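Local coordinates for protein monalysin (PDB 4MKO) that forms pores in host cell membranes as an aerolysin-like beta-barrel toxin, damaging the Drosophila intestine and contributing to the insect's death, at residues 46-51 and 152-157; 89-94 and 160-165. All coordinates share one frame; numbering follows the deposited sequence.

Contact 1 (46-51 and 152-157)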
ATOM      1  N   GLN A  46       2.388   9.701  20.850  1.00 14.74           N
ATOM      2  CA  GLN A  46       2.126  11.056  20.355  1.00 14.03           C
ATOM      3  C   GLN A  46       2.080  11.177  18.823  1.00 17.79           C
ATOM      4  O   GLN A  46       2.459  10.246  18.111  1.00 17.25           O
ATOM      5  CB  GLN A  46       3.206  12.037  20.885  1.00 14.90           C
ATOM      6  CG  GLN A  46       4.594  11.766  20.279  1.00 17.56           C
ATOM      7  CD  GLN A  46       5.610  12.820  20.602  1.00 22.85           C
ATOM      8  OE1 GLN A  46       6.225  12.801  21.667  1.00 19.82           O
ATOM      9  NE2 GLN A  46       5.860  13.721  19.666  1.00 15.84           N
ATOM     10  N   ASN A  47       1.709  12.376  18.347  1.00 13.96           N
ATOM     11  CA  ASN A  47       1.750  12.745  16.941  1.00 13.01           C
ATOM     12  C   ASN A  47       3.171  13.135  16.576  1.00 16.25           C
ATOM     13  O   ASN A  47       3.878  13.797  17.357  1.00 16.46           O
ATOM     14  CB  ASN A  47       0.817  13.913  16.645  1.00 14.76           C
ATOM     15  CG  ASN A  47      -0.602  13.464  16.422  1.00 31.17           C
ATOM     16  OD1 ASN A  47      -0.871  12.480  15.712  1.00 19.18           O
ATOM     17  ND2 ASN A  47      -1.536  14.154  17.054  1.00 24.40           N
ATOM     18  N   TRP A  48       3.578  12.741  15.383  1.00 11.02           N
ATOM     19  CA  TRP A  48       4.884  13.095  14.839  1.00 10.70           C
ATOM     20  C   TRP A  48       4.671  13.742  13.488  1.00 12.34           C
ATOM     21  O   TRP A  48       3.816  13.279  12.728  1.00 12.53           O
ATOM     22  CB  TRP A  48       5.775  11.841  14.671  1.00  9.43           C
ATOM     23  CG  TRP A  48       5.949  11.024  15.917  1.00 10.15           C
ATOM     24  CD1 TRP A  48       5.229   9.933  16.285  1.00 12.99           C
ATOM     25  CD2 TRP A  48       6.891  11.265  16.983  1.00 10.31           C
ATOM     26  NE1 TRP A  48       5.682   9.448  17.492  1.00 12.57           N
ATOM     27  CE2 TRP A  48       6.704  10.246  17.941  1.00 13.32           C
ATOM     28  CE3 TRP A  48       7.926  12.204  17.178  1.00 11.28           C
ATOM     29  CZ2 TRP A  48       7.467  10.168  19.111  1.00 12.87           C
ATOM     30  CZ3 TRP A  48       8.689  12.121  18.341  1.00 12.14           C
ATOM     31  CH2 TRP A  48       8.454  11.117  19.288  1.00 12.32           C
ATOM     32  N   GLY A  49       5.458  14.767  13.195  1.00  7.60           N
ATOM     33  CA  GLY A  49       5.462  15.446  11.905  1.00  7.11           C
ATOM     34  C   GLY A  49       6.056  14.464  10.918  1.00 10.61           C
ATOM     35  O   GLY A  49       7.238  14.123  11.027  1.00  8.80           O
ATOM     36  N   THR A  50       5.240  13.998   9.965  1.00  7.74           N
ATOM     37  CA  THR A  50       5.628  12.911   9.063  1.00  7.10           C
ATOM     38  C   THR A  50       5.532  13.226   7.591  1.00  9.10           C
ATOM     39  O   THR A  50       4.509  13.744   7.146  1.00  9.88           O
ATOM     40  CB  THR A  50       4.777  11.677   9.407  1.00 13.17           C
ATOM     41  OG1 THR A  50       4.834  11.404  10.809  1.00  8.79           O
ATOM     42  CG2 THR A  50       5.149  10.433   8.594  1.00  9.79           C
ATOM     43  N   TYR A  51       6.568  12.847   6.819  1.00  6.02           N
ATOM     44  CA  TYR A  51       6.532  12.958   5.365  1.00  5.54           C
ATOM     45  C   TYR A  51       5.960  11.628   4.875  1.00  8.47           C
ATOM     46  O   TYR A  51       6.398  10.570   5.345  1.00  7.64           O
ATOM     47  CB  TYR A  51       7.936  13.155   4.764  1.00  6.79           C
ATOM     48  CG  TYR A  51       8.576  14.493   5.076  1.00  6.86           C
ATOM     49  CD1 TYR A  51       9.359  14.666   6.217  1.00  9.08           C
ATOM     50  CD2 TYR A  51       8.420  15.581   4.216  1.00  6.67           C
ATOM     51  CE1 TYR A  51       9.961  15.895   6.503  1.00  8.85           C
ATOM     52  CE2 TYR A  51       8.999  16.819   4.502  1.00  7.31           C
ATOM     53  CZ  TYR A  51       9.777  16.967   5.642  1.00 12.47           C
ATOM     54  OH  TYR A  51      10.356  18.182   5.906  1.00 11.45           O
ATOM     55  N   THR A 152       9.368  12.209  11.514  1.00  7.62           N
ATOM     56  CA  THR A 152      10.514  12.977  12.024  1.00  7.75           C
ATOM     57  C   THR A 152      10.553  12.949  13.567  1.00 11.13           C
ATOM     58  O   THR A 152       9.511  12.980  14.232  1.00  9.99           O
ATOM     59  CB  THR A 152      10.593  14.390  11.402  1.00 11.41           C
ATOM     60  OG1 THR A 152       9.587  15.238  11.955  1.00 11.58           O
ATOM     61  CG2 THR A 152      10.509  14.372   9.867  1.00  8.97           C
ATOM     62  N   SER A 153      11.770  12.772  14.116  1.00  9.43           N
ATOM     63  CA  SER A 153      12.042  12.687  15.569  1.00  8.44           C
ATOM     64  C   SER A 153      11.473  11.431  16.268  1.00 12.51           C
ATOM     65  O   SER A 153      11.772  11.232  17.440  1.00 12.61           O
ATOM     66  CB  SER A 153      11.578  13.945  16.313  1.00  9.15           C
ATOM     67  OG  SER A 153      12.094  15.116  15.710  1.00 13.44           O
ATOM     68  N   ALA A 154      10.715  10.552  15.563  1.00  7.43           N
ATOM     69  CA  ALA A 154      10.064   9.396  16.197  1.00  6.81           C
ATOM     70  C   ALA A 154      10.965   8.197  16.500  1.00  9.00           C
ATOM     71  O   ALA A 154      10.536   7.269  17.175  1.00  9.54           O
ATOM     72  CB  ALA A 154       8.881   8.947  15.338  1.00  7.43           C
ATOM     73  N   GLY A 155      12.168   8.201  15.952  1.00  9.59           N
ATOM     74  CA  GLY A 155      13.098   7.071  16.012  1.00 10.00           C
ATOM     75  C   GLY A 155      13.707   6.693  17.346  1.00 15.63           C
ATOM     76  O   GLY A 155      14.112   5.545  17.519  1.00 15.29           O
ATOM     77  N   ARG A 156      13.813   7.641  18.289  1.00 15.14           N
ATOM     78  CA  ARG A 156      14.380   7.327  19.614  1.00 15.83           C
ATOM     79  C   ARG A 156      13.395   6.512  20.441  1.00 19.18           C
ATOM     80  O   ARG A 156      13.794   5.551  21.086  1.00 19.38           O
ATOM     81  CB  ARG A 156      14.761   8.601  20.388  1.00 18.06           C
ATOM     82  CG  ARG A 156      16.055   9.228  19.942  1.00 29.22           C
ATOM     83  CD  ARG A 156      16.674  10.050  21.059  1.00 34.97           C
ATOM     84  NE  ARG A 156      18.025  10.489  20.712  1.00 38.44           N
ATOM     85  CZ  ARG A 156      18.312  11.642  20.116  1.00 52.96           C
ATOM     86  NH1 ARG A 156      17.341  12.491  19.795  1.00 43.40           N
ATOM     87  NH2 ARG A 156      19.571  11.957  19.836  1.00 34.34           N
ATOM     88  N   GLN A 157      12.101   6.872  20.373  1.00 14.00           N
ATOM     89  CA  GLN A 157      11.026   6.242  21.138  1.00 14.13           C
ATOM     90  C   GLN A 157      10.305   5.117  20.439  1.00 19.08           C
ATOM     91  O   GLN A 157       9.705   4.285  21.113  1.00 19.79           O
ATOM     92  CB  GLN A 157      10.014   7.304  21.586  1.00 15.45           C
ATOM     93  CG  GLN A 157      10.619   8.326  22.549  1.00 26.20           C
ATOM     94  CD  GLN A 157       9.630   9.392  22.927  1.00 45.77           C
ATOM     95  OE1 GLN A 157       8.591   9.124  23.542  1.00 40.47           O
ATOM     96  NE2 GLN A 157       9.945  10.630  22.582  1.00 38.53           N
TER
HETATM   97  O   HOH W   1       6.278  10.399  22.900  1.00 28.01           O
HETATM   98  O   HOH W   2       8.625  13.084  22.918  1.00 31.44           O
HETATM   99  O   HOH W   3       7.734  15.125  14.882  1.00 13.24           O

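Contact 2 (89-94 and 160-165)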
ATOM      1  N   THR A  89      -1.843  -6.270  11.730  1.00 19.14           N
ATOM      2  CA  THR A  89      -1.266  -7.356  12.526  1.00 19.60           C
ATOM      3  C   THR A  89       0.237  -7.154  12.778  1.00 23.86           C
ATOM      4  O   THR A  89       0.733  -7.562  13.824  1.00 24.39           O
ATOM      5  CB  THR A  89      -1.583  -8.729  11.913  1.00 29.06           C
ATOM      6  OG1 THR A  89      -1.044  -8.785  10.601  1.00 36.54           O
ATOM      7  CG2 THR A  89      -3.071  -9.011  11.836  1.00 26.40           C
ATOM      8  N   SER A  90       0.943  -6.507  11.834  1.00 18.99           N
ATOM      9  CA  SER A  90       2.390  -6.269  11.890  1.00 17.99           C
ATOM     10  C   SER A  90       2.842  -5.131  12.826  1.00 20.32           C
ATOM     11  O   SER A  90       3.948  -5.229  13.352  1.00 20.86           O
ATOM     12  CB  SER A  90       2.959  -6.045  10.484  1.00 19.86           C
ATOM     13  OG  SER A  90       2.710  -4.737   9.981  1.00 23.39           O
ATOM     14  N   VAL A  91       2.032  -4.063  13.019  1.00 16.97           N
ATOM     15  CA  VAL A  91       2.408  -2.925  13.865  0.61 16.60           C
ATOM     16  C   VAL A  91       2.392  -3.331  15.364  1.00 21.20           C
ATOM     17  O   VAL A  91       1.488  -4.040  15.796  1.00 22.07           O
ATOM     18  CB  VAL A  91       1.569  -1.650  13.532  0.61 20.21           C
ATOM     19  CG1 VAL A  91       0.086  -1.825  13.867  0.61 20.08           C
ATOM     20  CG2 VAL A  91       2.147  -0.398  14.187  0.61 19.89           C
ATOM     21  N   ASN A  92       3.400  -2.897  16.132  1.00 17.71           N
ATOM     22  CA  ASN A  92       3.524  -3.226  17.556  1.00 18.26           C
ATOM     23  C   ASN A  92       3.051  -2.106  18.478  1.00 25.22           C
ATOM     24  O   ASN A  92       2.697  -2.368  19.630  1.00 28.68           O
ATOM     25  CB  ASN A  92       4.966  -3.623  17.880  1.00 17.10           C
ATOM     26  CG  ASN A  92       5.503  -4.748  17.021  1.00 35.85           C
ATOM     27  OD1 ASN A  92       4.892  -5.816  16.888  1.00 29.56           O
ATOM     28  ND2 ASN A  92       6.677  -4.539  16.436  1.00 27.71           N
ATOM     29  N   ALA A  93       3.049  -0.871  17.984  1.00 20.09           N
ATOM     30  CA  ALA A  93       2.661   0.309  18.752  1.00 19.30           C
ATOM     31  C   ALA A  93       1.283   0.816  18.363  1.00 22.23           C
ATOM     32  O   ALA A  93       0.771   0.465  17.291  1.00 21.92           O
ATOM     33  CB  ALA A  93       3.688   1.414  18.540  1.00 19.97           C
ATOM     34  N   LYS A  94       0.699   1.686  19.212  1.00 17.09           N
ATOM     35  CA  LYS A  94      -0.569   2.349  18.915  1.00 16.73           C
ATOM     36  C   LYS A  94      -0.284   3.201  17.654  1.00 18.29           C
ATOM     37  O   LYS A  94       0.767   3.838  17.565  1.00 16.39           O
ATOM     38  CB  LYS A  94      -0.998   3.224  20.112  1.00 19.71           C
ATOM     39  CG  LYS A  94      -2.402   3.790  20.019  1.00 40.11           C
ATOM     40  CD  LYS A  94      -2.742   4.576  21.281  1.00 50.73           C
ATOM     41  CE  LYS A  94      -3.951   5.464  21.108  1.00 60.13           C
ATOM     42  NZ  LYS A  94      -4.221   6.269  22.330  1.00 69.34           N
ATOM     43  N   ASN A 160      11.027   0.165  17.623  1.00 14.33           N
ATOM     44  CA  ASN A 160      10.403  -1.168  17.561  1.00 14.37           C
ATOM     45  C   ASN A 160       8.891  -1.138  17.269  1.00 16.77           C
ATOM     46  O   ASN A 160       8.216  -2.167  17.401  1.00 16.60           O
ATOM     47  CB  ASN A 160      10.691  -1.947  18.844  1.00 16.99           C
ATOM     48  CG  ASN A 160      12.148  -2.302  18.970  1.00 36.68           C
ATOM     49  OD1 ASN A 160      12.694  -3.068  18.173  1.00 31.10           O
ATOM     50  ND2 ASN A 160      12.823  -1.692  19.928  1.00 31.04           N
ATOM     51  N   ALA A 161       8.372   0.031  16.862  1.00 12.74           N
ATOM     52  CA  ALA A 161       6.952   0.211  16.549  1.00 11.68           C
ATOM     53  C   ALA A 161       6.499  -0.656  15.362  1.00 14.56           C
ATOM     54  O   ALA A 161       5.374  -1.150  15.377  1.00 13.36           O
ATOM     55  CB  ALA A 161       6.671   1.680  16.257  1.00 12.59           C
ATOM     56  N   PHE A 162       7.375  -0.846  14.340  1.00 10.22           N
ATOM     57  CA  PHE A 162       7.010  -1.561  13.117  1.00  9.59           C
ATOM     58  C   PHE A 162       7.802  -2.857  12.880  1.00 14.17           C
ATOM     59  O   PHE A 162       8.915  -3.011  13.390  1.00 12.70           O
ATOM     60  CB  PHE A 162       7.110  -0.603  11.906  1.00  9.88           C
ATOM     61  CG  PHE A 162       6.288   0.661  12.072  1.00  9.87           C
ATOM     62  CD1 PHE A 162       4.918   0.662  11.800  1.00 11.76           C
ATOM     63  CD2 PHE A 162       6.865   1.824  12.571  1.00 10.39           C
ATOM     64  CE1 PHE A 162       4.153   1.822  11.983  1.00 12.48           C
ATOM     65  CE2 PHE A 162       6.101   2.984  12.750  1.00 13.06           C
ATOM     66  CZ  PHE A 162       4.748   2.972  12.468  1.00 11.42           C
ATOM     67  N   ALA A 163       7.222  -3.782  12.086  1.00 12.89           N
ATOM     68  CA  ALA A 163       7.846  -5.058  11.726  1.00 13.19           C
ATOM     69  C   ALA A 163       9.184  -4.808  10.978  1.00 14.71           C
ATOM     70  O   ALA A 163      10.159  -5.527  11.194  1.00 13.57           O
ATOM     71  CB  ALA A 163       6.897  -5.874  10.849  1.00 14.38           C
ATOM     72  N   TYR A 164       9.212  -3.758  10.137  1.00  9.79           N
ATOM     73  CA  TYR A 164      10.371  -3.337   9.344  1.00  8.80           C
ATOM     74  C   TYR A 164      10.463  -1.828   9.407  1.00 10.49           C
ATOM     75  O   TYR A 164       9.483  -1.126   9.141  1.00  9.73           O
ATOM     76  CB  TYR A 164      10.217  -3.782   7.871  1.00  9.53           C
ATOM     77  CG  TYR A 164      10.271  -5.282   7.681  1.00 12.10           C
ATOM     78  CD1 TYR A 164      11.485  -5.939   7.513  1.00 15.20           C
ATOM     79  CD2 TYR A 164       9.106  -6.048   7.667  1.00 13.03           C
ATOM     80  CE1 TYR A 164      11.543  -7.319   7.337  1.00 17.69           C
ATOM     81  CE2 TYR A 164       9.154  -7.434   7.503  1.00 14.10           C
ATOM     82  CZ  TYR A 164      10.375  -8.064   7.341  1.00 21.83           C
ATOM     83  OH  TYR A 164      10.443  -9.436   7.209  1.00 21.16           O
ATOM     84  N   SER A 165      11.644  -1.320   9.757  1.00  7.08           N
ATOM     85  CA  SER A 165      11.849   0.115   9.820  1.00  6.58           C
ATOM     86  C   SER A 165      13.336   0.434   9.771  1.00  7.92           C
ATOM     87  O   SER A 165      14.182  -0.463   9.898  1.00  7.80           O
ATOM     88  CB  SER A 165      11.235   0.696  11.102  1.00  9.37           C
ATOM     89  OG  SER A 165      11.888   0.205  12.264  1.00 12.44           O
TER
HETATM   90  O   HOH W   4       4.593  -2.829  11.028  1.00 15.66           O

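Contact 1 (46-51 and 152-157)
Trp48, on the strand 46-67, lays its indole across the turn that follows the strand 136-151. From Trp48 CB, which lies 3.9 Å from Thr152 O, CG is set anti to the carbonyl carbon (chi1 -55°), and chi2 of 95° turns the ring broadside to Ala154. The methyl CB of Ala154 sits 3.5 Å from the centroid of the five-membered ring of Trp48 and almost on its normal, a CH-pi contact shared by CG, CD2 and CE2. NE1 donates a hydrogen bond to Ile43 O. Along the six-membered ring CE3 and CZ3 approach the carbonyl oxygens of Thr152 and Ser153 obliquely, Trp48 CZ3 reaching Ser153 O at 3.3 Å. At the tip, CH2 meets Gln157 NE2 in the ring plane, with the amide turned 80° to the indole. Gln46 CG lies over the face opposite Ala154, displaced toward the rim. Beyond it, two waters join the amides of Gln46 and Gln157: both donate to Gln46 OE1, while one also donates to Gln157 OE1 and the other accepts from Gln157 NE2. Towards the strand 136-151, Gly49 O is gripped twice by Thr152: OG1, placed between backbone N and carbonyl carbon, donates from 2.8 Å onto a lone pair, and N donates from 2.9 Å in the same carbonyl plane. CG2 of Thr152 touches the edge of the Tyr51 ring. Here the antiparallel pairing of strands 46-67 and 136-151 in the aerolysin-like sheet runs out: Thr152 N still bonds Gly49 O, but a third water bridges Gly49 N and Thr152 O, and the departing chain turns over its neighbour's tryptophan.

Contact 2 (89-94 and 160-165)
Asn92 makes both direct hydrogen bonds of this contact. Its CG stands anti to the carbonyl carbon (chi1 -55°), and chi2 of -52° turns the amide so that Asn92 ND2 reaches Asn160 O at 3.0 Å, close to the amide plane and with an N-H...O angle of 161°. The backbone N of Asn92 donates to Ala161 O at 2.7 Å, so two successive carbonyls of the loop 160-165 are held by one residue. This is the exit of the helix 85-90, where the helix ends and Val91 turns to extended angles; the segment belongs to the inferred pore-forming region of an aerolysin-like toxin and lies here against the loop before the strand 165-170. In the conformer described, of two modelled, Val91 has CG2 anti to its backbone N, and this methyl meets Phe162 CE1 at 3.7 Å, the two side chains pointing the same way. The Phe162 ring, with CG anti to the carbonyl carbon, also stacks on Tyr178 and meets Tyr95 nearly at right angles. Ser90 OG stands between N and carbonyl carbon, bonded to Phe87 O and Trp201 NE1; a water that donates to OG accepts from Ala163 N. Ala93 and Ala161 touch methyl to methyl, CB to CB 3.8 Å.

The centres of the two contacts lie about 14 Å apart, on the same side of the centre of the chain. Along the sequence their segments alternate: 46-51, 89-94, 152-157, 160-165. Both later segments belong to the single connection between the strands 136-151 and 165-170, so this loop meets first the strand 46-67 in contact 1 and then the exit of the helix 85-90 in contact 2. The strands that bound the loop, and the strand 46-67, belong to the same mixed sheet; 89-94 lies in the inferred pore-forming region, 67-135, and leads into the strand 95-96 of that sheet. In this cleaved monomer the loop therefore touches both the strand 46-67 and that region.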